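Local coordinates for protein CELL division inhibitor (Pyrococcus furiosus, PDB 1G3Q) that binds adenine nucleotide and magnesium as a MinD-type P-loop ATPase, probably hydrolysing ATP in the placement of the cell division site, at residues T76-V81 / G210-K215; I117-G122 / S129-G134; E135-V140 / L163-F168; P198-I203 / P218-A223. All blocks are in the same frame, centred on the assembly; numbering follows the deposited sequence.

Contact 1: T76-V81 / G210-K215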
loop_
_atom_site.group_PDB
_atom_site.type_symbol
_atom_site.label_atom_id
_atom_site.label_comp_id
_atom_site.label_asym_id
_atom_site.label_seq_id
_atom_site.Cartn_x
_atom_site.Cartn_y
_atom_site.Cartn_z
ATOM N N THR A 76 7.281 10.047 10.938
ATOM C CA THR A 76 6.863 10.826 9.781
ATOM C C THR A 76 6.234 12.050 10.438
ATOM O O THR A 76 6.067 12.076 11.659
ATOM C CB THR A 76 5.790 10.125 8.924
ATOM O OG1 THR A 76 4.549 10.103 9.637
ATOM C CG2 THR A 76 6.219 8.704 8.584
ATOM N N GLN A 77 5.887 13.056 9.648
ATOM C CA GLN A 77 5.283 14.262 10.199
ATOM C C GLN A 77 3.816 14.027 10.559
ATOM O O GLN A 77 3.133 14.933 11.023
ATOM C CB GLN A 77 5.377 15.395 9.180
ATOM C CG GLN A 77 4.471 15.200 7.977
ATOM C CD GLN A 77 4.882 16.054 6.799
ATOM O OE1 GLN A 77 5.851 15.743 6.099
ATOM N NE2 GLN A 77 4.160 17.142 6.579
ATOM N N PHE A 78 3.339 12.804 10.353
ATOM C CA PHE A 78 1.947 12.478 10.628
ATOM C C PHE A 78 1.755 11.706 11.925
ATOM O O PHE A 78 2.514 10.779 12.237
ATOM C CB PHE A 78 1.375 11.694 9.446
ATOM C CG PHE A 78 1.638 12.351 8.122
ATOM C CD1 PHE A 78 0.949 13.500 7.755
ATOM C CD2 PHE A 78 2.634 11.872 7.280
ATOM C CE1 PHE A 78 1.249 14.166 6.572
ATOM C CE2 PHE A 78 2.944 12.531 6.091
ATOM C CZ PHE A 78 2.253 13.678 5.738
ATOM N N ASP A 79 0.733 12.107 12.678
ATOM C CA ASP A 79 0.418 11.475 13.951
ATOM C C ASP A 79 0.180 9.985 13.818
ATOM O O ASP A 79 -0.641 9.552 13.009
ATOM C CB ASP A 79 -0.839 12.094 14.577
ATOM C CG ASP A 79 -0.603 13.486 15.111
ATOM O OD1 ASP A 79 0.565 13.921 15.157
ATOM O OD2 ASP A 79 -1.592 14.140 15.495
ATOM N N ASN A 80 0.907 9.217 14.623
ATOM C CA ASN A 80 0.776 7.765 14.667
ATOM C C ASN A 80 1.211 7.025 13.406
ATOM O O ASN A 80 0.910 5.842 13.242
ATOM C CB ASN A 80 -0.673 7.395 15.003
ATOM C CG ASN A 80 -1.175 8.098 16.254
ATOM O OD1 ASN A 80 -0.541 8.036 17.308
ATOM N ND2 ASN A 80 -2.317 8.771 16.141
ATOM N N VAL A 81 1.929 7.707 12.523
ATOM C CA VAL A 81 2.383 7.069 11.294
ATOM C C VAL A 81 3.900 6.948 11.234
ATOM O O VAL A 81 4.626 7.937 11.345
ATOM C CB VAL A 81 1.892 7.840 10.050
ATOM C CG1 VAL A 81 2.388 7.154 8.779
ATOM C CG2 VAL A 81 0.374 7.904 10.052
ATOM N N GLY A 210 4.698 15.440 -1.107
ATOM C CA GLY A 210 5.274 14.642 -0.039
ATOM C C GLY A 210 4.332 14.657 1.153
ATOM O O GLY A 210 4.724 14.384 2.290
ATOM N N ILE A 211 3.076 14.999 0.886
ATOM C CA ILE A 211 2.039 15.038 1.914
ATOM C C ILE A 211 0.783 14.466 1.273
ATOM O O ILE A 211 0.200 15.090 0.385
ATOM C CB ILE A 211 1.723 16.481 2.367
ATOM C CG1 ILE A 211 2.983 17.160 2.914
ATOM C CG2 ILE A 211 0.638 16.454 3.442
ATOM C CD1 ILE A 211 2.783 18.656 3.220
ATOM N N PRO A 212 0.356 13.268 1.702
ATOM C CA PRO A 212 -0.843 12.640 1.135
ATOM C C PRO A 212 -2.047 13.573 1.117
ATOM O O PRO A 212 -2.324 14.270 2.096
ATOM C CB PRO A 212 -1.050 11.424 2.034
ATOM C CG PRO A 212 0.370 11.033 2.368
ATOM C CD PRO A 212 0.993 12.383 2.693
ATOM N N ALA A 213 -2.758 13.573 -0.006
ATOM C CA ALA A 213 -3.927 14.423 -0.183
ATOM C C ALA A 213 -4.923 14.350 0.965
ATOM O O ALA A 213 -5.566 15.348 1.294
ATOM C CB ALA A 213 -4.621 14.079 -1.496
ATOM N N VAL A 214 -5.053 13.182 1.586
ATOM C CA VAL A 214 -6.006 13.036 2.677
ATOM C C VAL A 214 -5.771 14.109 3.736
ATOM O O VAL A 214 -6.716 14.569 4.373
ATOM C CB VAL A 214 -5.940 11.615 3.314
ATOM C CG1 VAL A 214 -4.622 11.413 4.034
ATOM C CG2 VAL A 214 -7.111 11.418 4.269
ATOM N N LYS A 215 -4.517 14.527 3.909
ATOM C CA LYS A 215 -4.217 15.565 4.887
ATOM C C LYS A 215 -3.905 16.913 4.236
ATOM O O LYS A 215 -4.353 17.953 4.713
ATOM C CB LYS A 215 -3.043 15.157 5.781
ATOM C CG LYS A 215 -2.881 16.078 6.992
ATOM C CD LYS A 215 -1.754 15.631 7.913
ATOM C CE LYS A 215 -1.642 16.558 9.109
ATOM N NZ LYS A 215 -0.495 16.210 9.988
HETATM O O HOH W 1 -1.346 13.843 11.362
#
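Next to the edge of the central sheet, the turn that joins strands 74-75 and 81-84 lays F78 and Q77 against I211, P212 and K215, at the junction between helix 201-209 and the short helix 213-216. The F78 ring is the centre of the contact. Its tip meets the tip of the P212 ring, F78 CZ lying 3.5 Å from P212 CD. Two further groups come in at the ring edge, close to its plane: K215 CD, 3.4 Å from F78 CD1, and I211 CG2, 3.9 Å from F78 CE1. Over the centre of one face, 3.4 Å above the ring plane, sits Q77 CG. Chi1 of 70° sets this CG between the backbone N and the carbonyl carbon; Q77 NE2 ends 3.8 Å from I211 CG1. Within the turn, T76 OG1 accepts from F78 N at 3.0 Å, an ST turn, and donates to V81 O, while residues 78-81 form a type II turn. On the other segment G210, with positive phi, closes a Schellman motif at the end of helix 201-209, and P212 also packs on N22 and V25 of helix 16-29. No direct hydrogen bond joins the segments: a water accepting from both D79 N and K215 NZ links them, so the contact rests on apolar packing with a water bridge beside it.

Contact 2: I117-G122 / S129-G134; sequences IDCPAG and SAMLSG
C119 and A130 face each other where strand 114-118 of the P-loop NTPase sheet runs out and helix 125-131, the next element of the chain, returns over it. Their backbones come close, the two CA atoms being 5.7 Å apart. C119 holds SG beside its own backbone N, anti to the carbonyl carbon (chi1 -55°), and in that position the sulfur reaches the last turn of the helix: it lies 3.7 Å from A130 CB and 3.6 Å from M131 N. The A130 methyl points at the strand end and touches P120 CD as well as the sulfur. M131 starts out differently. Its CB points away from residues 117-122, yet M131 CG lies 3.8 Å from C119 SG; beyond it the chain bends at chi3 (-73°), which brings CE to G122 O. On the strand side, I117 sends CD1 past the helix end, 3.7 Å from S133 CB and near G134 N, and it also packs on I105 of helix 101-106. S133 is fixed in the turn of residues 131-134 by its hydroxyl, which donates to S129 O at 2.8 Å in the carbonyl plane. The nucleotide site is close by: C119 O accepts from K16 NZ, D118 OD2 is hydrogen-bonded to T17 OG1, and P120 touches D40; T17, D40 and D118 are magnesium-binding residues of this protein. No hydrogen bond crosses between the segments. G122 O is buried here without a polar partner in the model, and what it meets is the methyl carbon M131 CE, 3.2 Å away.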
loop_
_atom_site.group_PDB
_atom_site.type_symbol
_atom_site.label_atom_id
_atom_site.label_comp_id
_atom_site.label_asym_id
_atom_site.label_seq_id
_atom_site.Cartn_x
_atom_site.Cartn_y
_atom_site.Cartn_z
ATOM N N ILE A 117 1.697 -2.793 3.687
ATOM C CA ILE A 117 2.814 -3.073 2.795
ATOM C C ILE A 117 2.562 -2.643 1.355
ATOM O O ILE A 117 1.690 -3.185 0.675
ATOM C CB ILE A 117 3.157 -4.580 2.773
ATOM C CG1 ILE A 117 3.240 -5.133 4.199
ATOM C CG2 ILE A 117 4.485 -4.790 2.054
ATOM C CD1 ILE A 117 3.242 -6.663 4.262
ATOM N N ASP A 118 3.335 -1.663 0.901
ATOM C CA ASP A 118 3.245 -1.166 -0.466
ATOM C C ASP A 118 3.991 -2.216 -1.287
ATOM O O ASP A 118 5.206 -2.356 -1.164
ATOM C CB ASP A 118 3.949 0.190 -0.564
ATOM C CG ASP A 118 3.805 0.834 -1.931
ATOM O OD1 ASP A 118 3.137 0.252 -2.817
ATOM O OD2 ASP A 118 4.369 1.937 -2.110
ATOM N N CYS A 119 3.267 -2.957 -2.117
ATOM C CA CYS A 119 3.888 -4.011 -2.914
ATOM C C CYS A 119 4.076 -3.694 -4.385
ATOM O O CYS A 119 3.352 -2.885 -4.962
ATOM C CB CYS A 119 3.054 -5.299 -2.838
ATOM S SG CYS A 119 2.717 -5.929 -1.188
ATOM N N PRO A 120 5.091 -4.306 -5.006
ATOM C CA PRO A 120 5.281 -4.047 -6.430
ATOM C C PRO A 120 4.164 -4.888 -7.049
ATOM O O PRO A 120 3.653 -5.802 -6.402
ATOM C CB PRO A 120 6.671 -4.619 -6.707
ATOM C CG PRO A 120 6.800 -5.716 -5.700
ATOM C CD PRO A 120 6.197 -5.110 -4.455
ATOM N N ALA A 121 3.770 -4.587 -8.278
ATOM C CA ALA A 121 2.700 -5.348 -8.910
ATOM C C ALA A 121 3.201 -6.655 -9.512
ATOM O O ALA A 121 4.404 -6.870 -9.650
ATOM C CB ALA A 121 2.042 -4.506 -9.988
ATOM N N GLY A 122 2.267 -7.536 -9.853
ATOM C CA GLY A 122 2.641 -8.788 -10.483
ATOM C C GLY A 122 2.765 -10.016 -9.609
ATOM O O GLY A 122 2.342 -10.035 -8.451
ATOM N N SER A 129 7.093 -12.061 -2.645
ATOM C CA SER A 129 7.730 -11.957 -1.334
ATOM C C SER A 129 7.084 -10.870 -0.480
ATOM O O SER A 129 6.911 -11.035 0.726
ATOM C CB SER A 129 9.221 -11.652 -1.492
ATOM O OG SER A 129 9.866 -12.666 -2.237
ATOM N N ALA A 130 6.733 -9.759 -1.114
ATOM C CA ALA A 130 6.115 -8.647 -0.407
ATOM C C ALA A 130 4.673 -8.980 -0.041
ATOM O O ALA A 130 4.290 -8.901 1.127
ATOM C CB ALA A 130 6.165 -7.383 -1.273
ATOM N N MET A 131 3.877 -9.363 -1.033
ATOM C CA MET A 131 2.476 -9.690 -0.794
ATOM C C MET A 131 2.309 -10.779 0.258
ATOM O O MET A 131 1.434 -10.685 1.121
ATOM C CB MET A 131 1.797 -10.133 -2.094
ATOM C CG MET A 131 1.796 -9.074 -3.184
ATOM S SD MET A 131 0.815 -9.561 -4.614
ATOM C CE MET A 131 1.902 -10.811 -5.341
ATOM N N LEU A 132 3.152 -11.807 0.191
ATOM C CA LEU A 132 3.073 -12.913 1.135
ATOM C C LEU A 132 3.555 -12.564 2.537
ATOM O O LEU A 132 3.554 -13.419 3.430
ATOM C CB LEU A 132 3.846 -14.124 0.607
ATOM C CG LEU A 132 3.218 -14.802 -0.616
ATOM C CD1 LEU A 132 4.100 -15.956 -1.077
ATOM C CD2 LEU A 132 1.829 -15.304 -0.262
ATOM N N SER A 133 3.972 -11.315 2.730
ATOM C CA SER A 133 4.421 -10.863 4.043
ATOM C C SER A 133 3.208 -10.406 4.847
ATOM O O SER A 133 3.301 -10.183 6.055
ATOM C CB SER A 133 5.413 -9.698 3.914
ATOM O OG SER A 133 6.652 -10.125 3.374
ATOM N N GLY A 134 2.074 -10.265 4.169
ATOM C CA GLY A 134 0.856 -9.831 4.836
ATOM C C GLY A 134 -0.099 -10.958 5.201
ATOM O O GLY A 134 0.073 -12.094 4.762
#

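Contact 3: E135-V140 / L163-F168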
loop_
_atom_site.group_PDB
_atom_site.type_symbol
_atom_site.label_atom_id
_atom_site.label_comp_id
_atom_site.label_asym_id
_atom_site.label_seq_id
_atom_site.Cartn_x
_atom_site.Cartn_y
_atom_site.Cartn_z
ATOM N N GLU A 135 -1.106 -10.637 6.011
ATOM C CA GLU A 135 -2.113 -11.605 6.450
ATOM C C GLU A 135 -3.414 -11.308 5.718
ATOM O O GLU A 135 -4.259 -12.186 5.536
ATOM C CB GLU A 135 -2.374 -11.469 7.950
ATOM C CG GLU A 135 -1.141 -11.459 8.820
ATOM C CD GLU A 135 -1.449 -10.995 10.235
ATOM O OE1 GLU A 135 -2.024 -9.889 10.395
ATOM O OE2 GLU A 135 -1.114 -11.731 11.184
ATOM N N GLU A 136 -3.572 -10.047 5.331
ATOM C CA GLU A 136 -4.750 -9.574 4.621
ATOM C C GLU A 136 -4.290 -8.888 3.344
ATOM O O GLU A 136 -3.148 -8.434 3.253
ATOM C CB GLU A 136 -5.506 -8.555 5.471
ATOM C CG GLU A 136 -5.952 -9.055 6.831
ATOM C CD GLU A 136 -6.426 -7.927 7.726
ATOM O OE1 GLU A 136 -7.164 -7.049 7.235
ATOM O OE2 GLU A 136 -6.067 -7.919 8.921
ATOM N N ALA A 137 -5.185 -8.793 2.369
ATOM C CA ALA A 137 -4.852 -8.153 1.108
ATOM C C ALA A 137 -5.928 -7.176 0.653
ATOM O O ALA A 137 -7.123 -7.479 0.684
ATOM C CB ALA A 137 -4.619 -9.210 0.028
ATOM N N LEU A 138 -5.488 -5.992 0.243
ATOM C CA LEU A 138 -6.394 -4.973 -0.261
ATOM C C LEU A 138 -6.025 -4.815 -1.728
ATOM O O LEU A 138 -4.958 -4.299 -2.055
ATOM C CB LEU A 138 -6.194 -3.643 0.475
ATOM C CG LEU A 138 -7.066 -2.481 -0.016
ATOM C CD1 LEU A 138 -8.536 -2.823 0.188
ATOM C CD2 LEU A 138 -6.713 -1.204 0.740
ATOM N N LEU A 139 -6.905 -5.273 -2.609
ATOM C CA LEU A 139 -6.648 -5.193 -4.037
ATOM C C LEU A 139 -6.841 -3.778 -4.561
ATOM O O LEU A 139 -7.836 -3.121 -4.250
ATOM C CB LEU A 139 -7.575 -6.151 -4.798
ATOM C CG LEU A 139 -7.736 -7.572 -4.244
ATOM C CD1 LEU A 139 -8.590 -8.391 -5.211
ATOM C CD2 LEU A 139 -6.381 -8.228 -4.059
ATOM N N VAL A 140 -5.879 -3.309 -5.347
ATOM C CA VAL A 140 -5.958 -1.979 -5.936
ATOM C C VAL A 140 -6.002 -2.151 -7.448
ATOM O O VAL A 140 -5.148 -2.821 -8.027
ATOM C CB VAL A 140 -4.733 -1.115 -5.562
ATOM C CG1 VAL A 140 -4.831 0.237 -6.242
ATOM C CG2 VAL A 140 -4.662 -0.940 -4.051
ATOM N N LEU A 163 -4.026 -15.740 2.583
ATOM C CA LEU A 163 -4.377 -14.377 2.973
ATOM C C LEU A 163 -5.868 -14.081 2.891
ATOM O O LEU A 163 -6.560 -14.542 1.982
ATOM C CB LEU A 163 -3.635 -13.352 2.104
ATOM C CG LEU A 163 -2.120 -13.201 2.243
ATOM C CD1 LEU A 163 -1.412 -14.377 1.585
ATOM C CD2 LEU A 163 -1.690 -11.888 1.589
ATOM N N ALA A 164 -6.352 -13.294 3.848
ATOM C CA ALA A 164 -7.750 -12.889 3.880
ATOM C C ALA A 164 -7.892 -11.711 2.924
ATOM O O ALA A 164 -7.245 -10.674 3.106
ATOM C CB ALA A 164 -8.142 -12.470 5.292
ATOM N N ILE A 165 -8.722 -11.871 1.898
ATOM C CA ILE A 165 -8.923 -10.811 0.922
ATOM C C ILE A 165 -10.027 -9.878 1.402
ATOM O O ILE A 165 -11.213 -10.217 1.358
ATOM C CB ILE A 165 -9.311 -11.381 -0.455
ATOM C CG1 ILE A 165 -8.404 -12.566 -0.807
ATOM C CG2 ILE A 165 -9.200 -10.291 -1.513
ATOM C CD1 ILE A 165 -6.911 -12.251 -0.798
ATOM N N LEU A 166 -9.625 -8.699 1.862
ATOM C CA LEU A 166 -10.554 -7.700 2.378
ATOM C C LEU A 166 -11.522 -7.192 1.322
ATOM O O LEU A 166 -12.693 -6.933 1.609
ATOM C CB LEU A 166 -9.774 -6.514 2.947
ATOM C CG LEU A 166 -8.809 -6.798 4.096
ATOM C CD1 LEU A 166 -8.055 -5.524 4.456
ATOM C CD2 LEU A 166 -9.583 -7.315 5.295
ATOM N N GLY A 167 -11.020 -7.045 0.102
ATOM C CA GLY A 167 -11.837 -6.544 -0.987
ATOM C C GLY A 167 -10.954 -5.726 -1.907
ATOM O O GLY A 167 -9.734 -5.897 -1.898
ATOM N N PHE A 168 -11.546 -4.831 -2.692
ATOM C CA PHE A 168 -10.748 -4.024 -3.601
ATOM C C PHE A 168 -11.115 -2.546 -3.624
ATOM O O PHE A 168 -12.191 -2.143 -3.178
ATOM C CB PHE A 168 -10.824 -4.602 -5.022
ATOM C CG PHE A 168 -12.101 -4.277 -5.758
ATOM C CD1 PHE A 168 -12.116 -3.304 -6.754
ATOM C CD2 PHE A 168 -13.282 -4.962 -5.476
ATOM C CE1 PHE A 168 -13.284 -3.017 -7.462
ATOM C CE2 PHE A 168 -14.457 -4.684 -6.179
ATOM C CZ PHE A 168 -14.457 -3.710 -7.173
#
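A137 and I165 pair in the middle of two parallel strands, 136-141 and 164-173, whose short segments diverge by 32°. The well-knit part is the backbone. A164 N donates to E135 O at 2.9 Å, A137 N to A164 O, L166 N to A137 O and L139 N to G167 O at 3.0 Å. A137 pairs with I165 but L139 with F168, so strand 164-173 carries one extra residue, an irregularity of bulge type where L166 has helical angles and G167 positive phi. On the face under helix 145-160, A137 CB meets I165 CD1 at 3.9 Å, the L139 and I165 side chains cross at a slant, L139 CG 4.1 Å from I165 CG2, and L139 CB lies 3.6 Å from F168 CB. F168 has its CG between the backbone N and the carbonyl carbon (chi1 78°), and the ring leads away from strand 136-141 to pack on V191 and L193. Helix 145-160 covers A137 and I165 through L158. The solvent side is at E136 and A164; farther along the same face L138 is buried against L194. The E136 side chain crosses that of L166, E136 OE1 3.1 Å from L166 CD2 and near CD1; from outside the two segments, R3 pairs with E136 and K109 with E135. With helix 145-160 linking the parallel strands, this is a beta-alpha-beta crossover of the layered alpha-beta-alpha fold of P-loop NTPases.

Contact 4: P198-I203 / P218-A223. With ADP (adenosine-5'-diphosphate), chain C.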
loop_
_atom_site.group_PDB
_atom_site.type_symbol
_atom_site.label_atom_id
_atom_site.label_comp_id
_atom_site.label_asym_id
_atom_site.label_seq_id
_atom_site.Cartn_x
_atom_site.Cartn_y
_atom_site.Cartn_z
ATOM N N PRO A 198 -11.794 8.560 -6.729
ATOM C CA PRO A 198 -11.885 9.246 -8.016
ATOM C C PRO A 198 -10.560 9.775 -8.541
ATOM O O PRO A 198 -9.610 9.971 -7.778
ATOM C CB PRO A 198 -12.869 10.373 -7.722
ATOM C CG PRO A 198 -12.510 10.740 -6.307
ATOM C CD PRO A 198 -12.377 9.380 -5.648
ATOM N N GLU A 199 -10.495 9.973 -9.853
ATOM C CA GLU A 199 -9.312 10.546 -10.480
ATOM C C GLU A 199 -9.393 11.959 -9.918
ATOM O O GLU A 199 -10.417 12.632 -10.069
ATOM C CB GLU A 199 -9.473 10.568 -12.003
ATOM C CG GLU A 199 -8.285 11.128 -12.783
ATOM C CD GLU A 199 -7.006 10.348 -12.547
ATOM O OE1 GLU A 199 -7.090 9.154 -12.197
ATOM O OE2 GLU A 199 -5.914 10.923 -12.724
ATOM N N ASP A 200 -8.337 12.408 -9.252
ATOM C CA ASP A 200 -8.366 13.730 -8.642
ATOM C C ASP A 200 -6.986 14.380 -8.624
ATOM O O ASP A 200 -6.061 13.866 -8.000
ATOM C CB ASP A 200 -8.894 13.599 -7.210
ATOM C CG ASP A 200 -9.152 14.939 -6.542
ATOM O OD1 ASP A 200 -8.714 15.982 -7.069
ATOM O OD2 ASP A 200 -9.794 14.943 -5.471
ATOM N N PRO A 201 -6.832 15.517 -9.316
ATOM C CA PRO A 201 -5.546 16.222 -9.352
ATOM C C PRO A 201 -4.974 16.443 -7.947
ATOM O O PRO A 201 -3.759 16.491 -7.768
ATOM C CB PRO A 201 -5.899 17.533 -10.046
ATOM C CG PRO A 201 -6.948 17.095 -11.036
ATOM C CD PRO A 201 -7.819 16.178 -10.192
ATOM N N ALA A 202 -5.852 16.569 -6.952
ATOM C CA ALA A 202 -5.411 16.784 -5.571
ATOM C C ALA A 202 -4.532 15.641 -5.070
ATOM O O ALA A 202 -3.600 15.850 -4.283
ATOM C CB ALA A 202 -6.615 16.947 -4.656
ATOM N N ILE A 203 -4.834 14.427 -5.519
ATOM C CA ILE A 203 -4.063 13.261 -5.113
ATOM C C ILE A 203 -2.649 13.348 -5.694
ATOM O O ILE A 203 -1.664 13.106 -4.995
ATOM C CB ILE A 203 -4.767 11.956 -5.572
ATOM C CG1 ILE A 203 -6.011 11.720 -4.707
ATOM C CG2 ILE A 203 -3.811 10.779 -5.474
ATOM C CD1 ILE A 203 -6.858 10.504 -5.117
ATOM N N PRO A 218 -7.644 18.210 2.586
ATOM C CA PRO A 218 -8.730 17.521 3.287
ATOM C C PRO A 218 -10.164 17.629 2.766
ATOM O O PRO A 218 -11.004 16.813 3.134
ATOM C CB PRO A 218 -8.588 18.036 4.718
ATOM C CG PRO A 218 -8.120 19.423 4.515
ATOM C CD PRO A 218 -7.064 19.256 3.450
ATOM N N GLU A 219 -10.456 18.616 1.925
ATOM C CA GLU A 219 -11.813 18.758 1.399
ATOM C C GLU A 219 -11.951 18.258 -0.037
ATOM O O GLU A 219 -13.028 18.333 -0.624
ATOM C CB GLU A 219 -12.276 20.219 1.479
ATOM C CG GLU A 219 -12.565 20.729 2.894
ATOM C CD GLU A 219 -13.738 20.017 3.564
ATOM O OE1 GLU A 219 -14.654 19.560 2.848
ATOM O OE2 GLU A 219 -13.755 19.930 4.814
ATOM N N SER A 220 -10.860 17.755 -0.608
ATOM C CA SER A 220 -10.906 17.231 -1.972
ATOM C C SER A 220 -11.678 15.915 -1.994
ATOM O O SER A 220 -11.775 15.232 -0.976
ATOM C CB SER A 220 -9.491 16.988 -2.501
ATOM O OG SER A 220 -8.824 16.002 -1.733
ATOM N N LYS A 221 -12.221 15.559 -3.155
ATOM C CA LYS A 221 -12.974 14.317 -3.294
ATOM C C LYS A 221 -12.080 13.120 -2.971
ATOM O O LYS A 221 -12.518 12.152 -2.349
ATOM C CB LYS A 221 -13.520 14.174 -4.720
ATOM C CG LYS A 221 -14.548 15.220 -5.126
ATOM C CD LYS A 221 -15.210 14.823 -6.444
ATOM C CE LYS A 221 -16.289 15.814 -6.855
ATOM N NZ LYS A 221 -15.706 17.126 -7.238
ATOM N N GLY A 222 -10.824 13.192 -3.399
ATOM C CA GLY A 222 -9.891 12.112 -3.137
ATOM C C GLY A 222 -9.649 11.919 -1.652
ATOM O O GLY A 222 -9.652 10.789 -1.157
ATOM N N ALA A 223 -9.441 13.023 -0.938
ATOM C CA ALA A 223 -9.197 12.967 0.497
ATOM C C ALA A 223 -10.380 12.326 1.209
ATOM O O ALA A 223 -10.211 11.421 2.024
ATOM C CB ALA A 223 -8.960 14.380 1.054
HETATM P PB ADP C . 1.774 2.450 -8.139
HETATM O O1B ADP C . 2.782 2.186 -9.145
HETATM O O2B ADP C . 0.655 1.507 -8.292
HETATM O O3B ADP C . 2.286 2.469 -6.564
HETATM P PA ADP C . 1.237 5.184 -7.641
HETATM O O1A ADP C . 2.542 5.736 -7.525
HETATM O O2A ADP C . 0.545 5.067 -6.385
HETATM O O3A ADP C . 1.190 3.863 -8.386
HETATM O "O5'" ADP C . 0.462 6.133 -8.512
HETATM C "C5'" ADP C . 0.871 6.507 -9.884
HETATM C "C4'" ADP C . 0.668 7.955 -10.149
HETATM O "O4'" ADP C . -0.742 8.275 -10.327
HETATM C "C3'" ADP C . 1.117 8.868 -9.052
HETATM O "O3'" ADP C . 1.856 9.964 -9.587
HETATM C "C2'" ADP C . -0.119 9.377 -8.375
HETATM O "O2'" ADP C . -0.039 10.695 -7.838
HETATM C "C1'" ADP C . -1.168 9.312 -9.401
HETATM N N9 ADP C . -2.491 8.851 -8.894
HETATM C C8 ADP C . -2.893 7.691 -8.214
HETATM N N7 ADP C . -4.159 7.620 -7.918
HETATM C C5 ADP C . -4.664 8.797 -8.421
HETATM C C6 ADP C . -5.976 9.350 -8.433
HETATM N N6 ADP C . -6.985 8.677 -7.877
HETATM N N1 ADP C . -6.166 10.596 -9.035
HETATM C C2 ADP C . -5.114 11.266 -9.598
HETATM N N3 ADP C . -3.836 10.814 -9.629
HETATM C C4 ADP C . -3.670 9.574 -9.025
#
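D200 carries a carboxylate gripped by backbone N-H groups from two helix starts. OD2 accepts from G222 N at 2.9 Å through its anti lone pair, while OD1 takes A202 N at 2.9 Å from above the carboxylate plane. D200 is the N-cap residue of helix 201-209, and the bond from A202 N is its capping bond; the bond from G222 N ties that helix start to the first turn of helix 221-235. CG of D200 stands anti to its backbone N (chi1 -172°), extending the carboxylate toward residues 220-222. S220 caps its own helix, OG accepting from A223 N, and also bonds to K217 O. Carbon contacts flank the carboxylate: A202 CB meets S220 CB at 3.6 Å, P198 CG lies 3.9 Å from K221 CB as the two side chains cross, and I203 CD1 packs directly on G222 CA at 4.0 Å. On the nucleotide side, P198 O accepts from ADP N6, the N-H...O angle being 174°, and D200 N donates to ADP N1 at 2.8 Å. I203 packs on the adenine, with CG2 near C5 and CD1 near N6. The paired donor and acceptor match the N6 amino group and N1 of adenine, which is consistent with selection of this base, and D200 joins base recognition by its backbone to helix anchoring by its side chain; the two helix starts would probably stabilise its negative charge.

Overall arrangement
Contacts 2 and 3 meet on the central sheet, their centres 11 Å apart: L163 packs against M131, L132 and G134, joining the end of helix 125-131 to the next crossover. Contacts 1 and 4, 15 Å between centres, touch through helix 213-216, where A213 packs on A202 and I203 and both A213 and V214 meet A223. The two pairs are separated by 22 to 26 Å between centres. Contact 4 holds the adenine of ADP, whereas the side chain of P120 in contact 2 is about 8 Å from ADP and about 7 Å from the magnesium ion. The side chains of P212 (contact 1) and L139 (contact 3) stand about 10 and 12 Å from ADP.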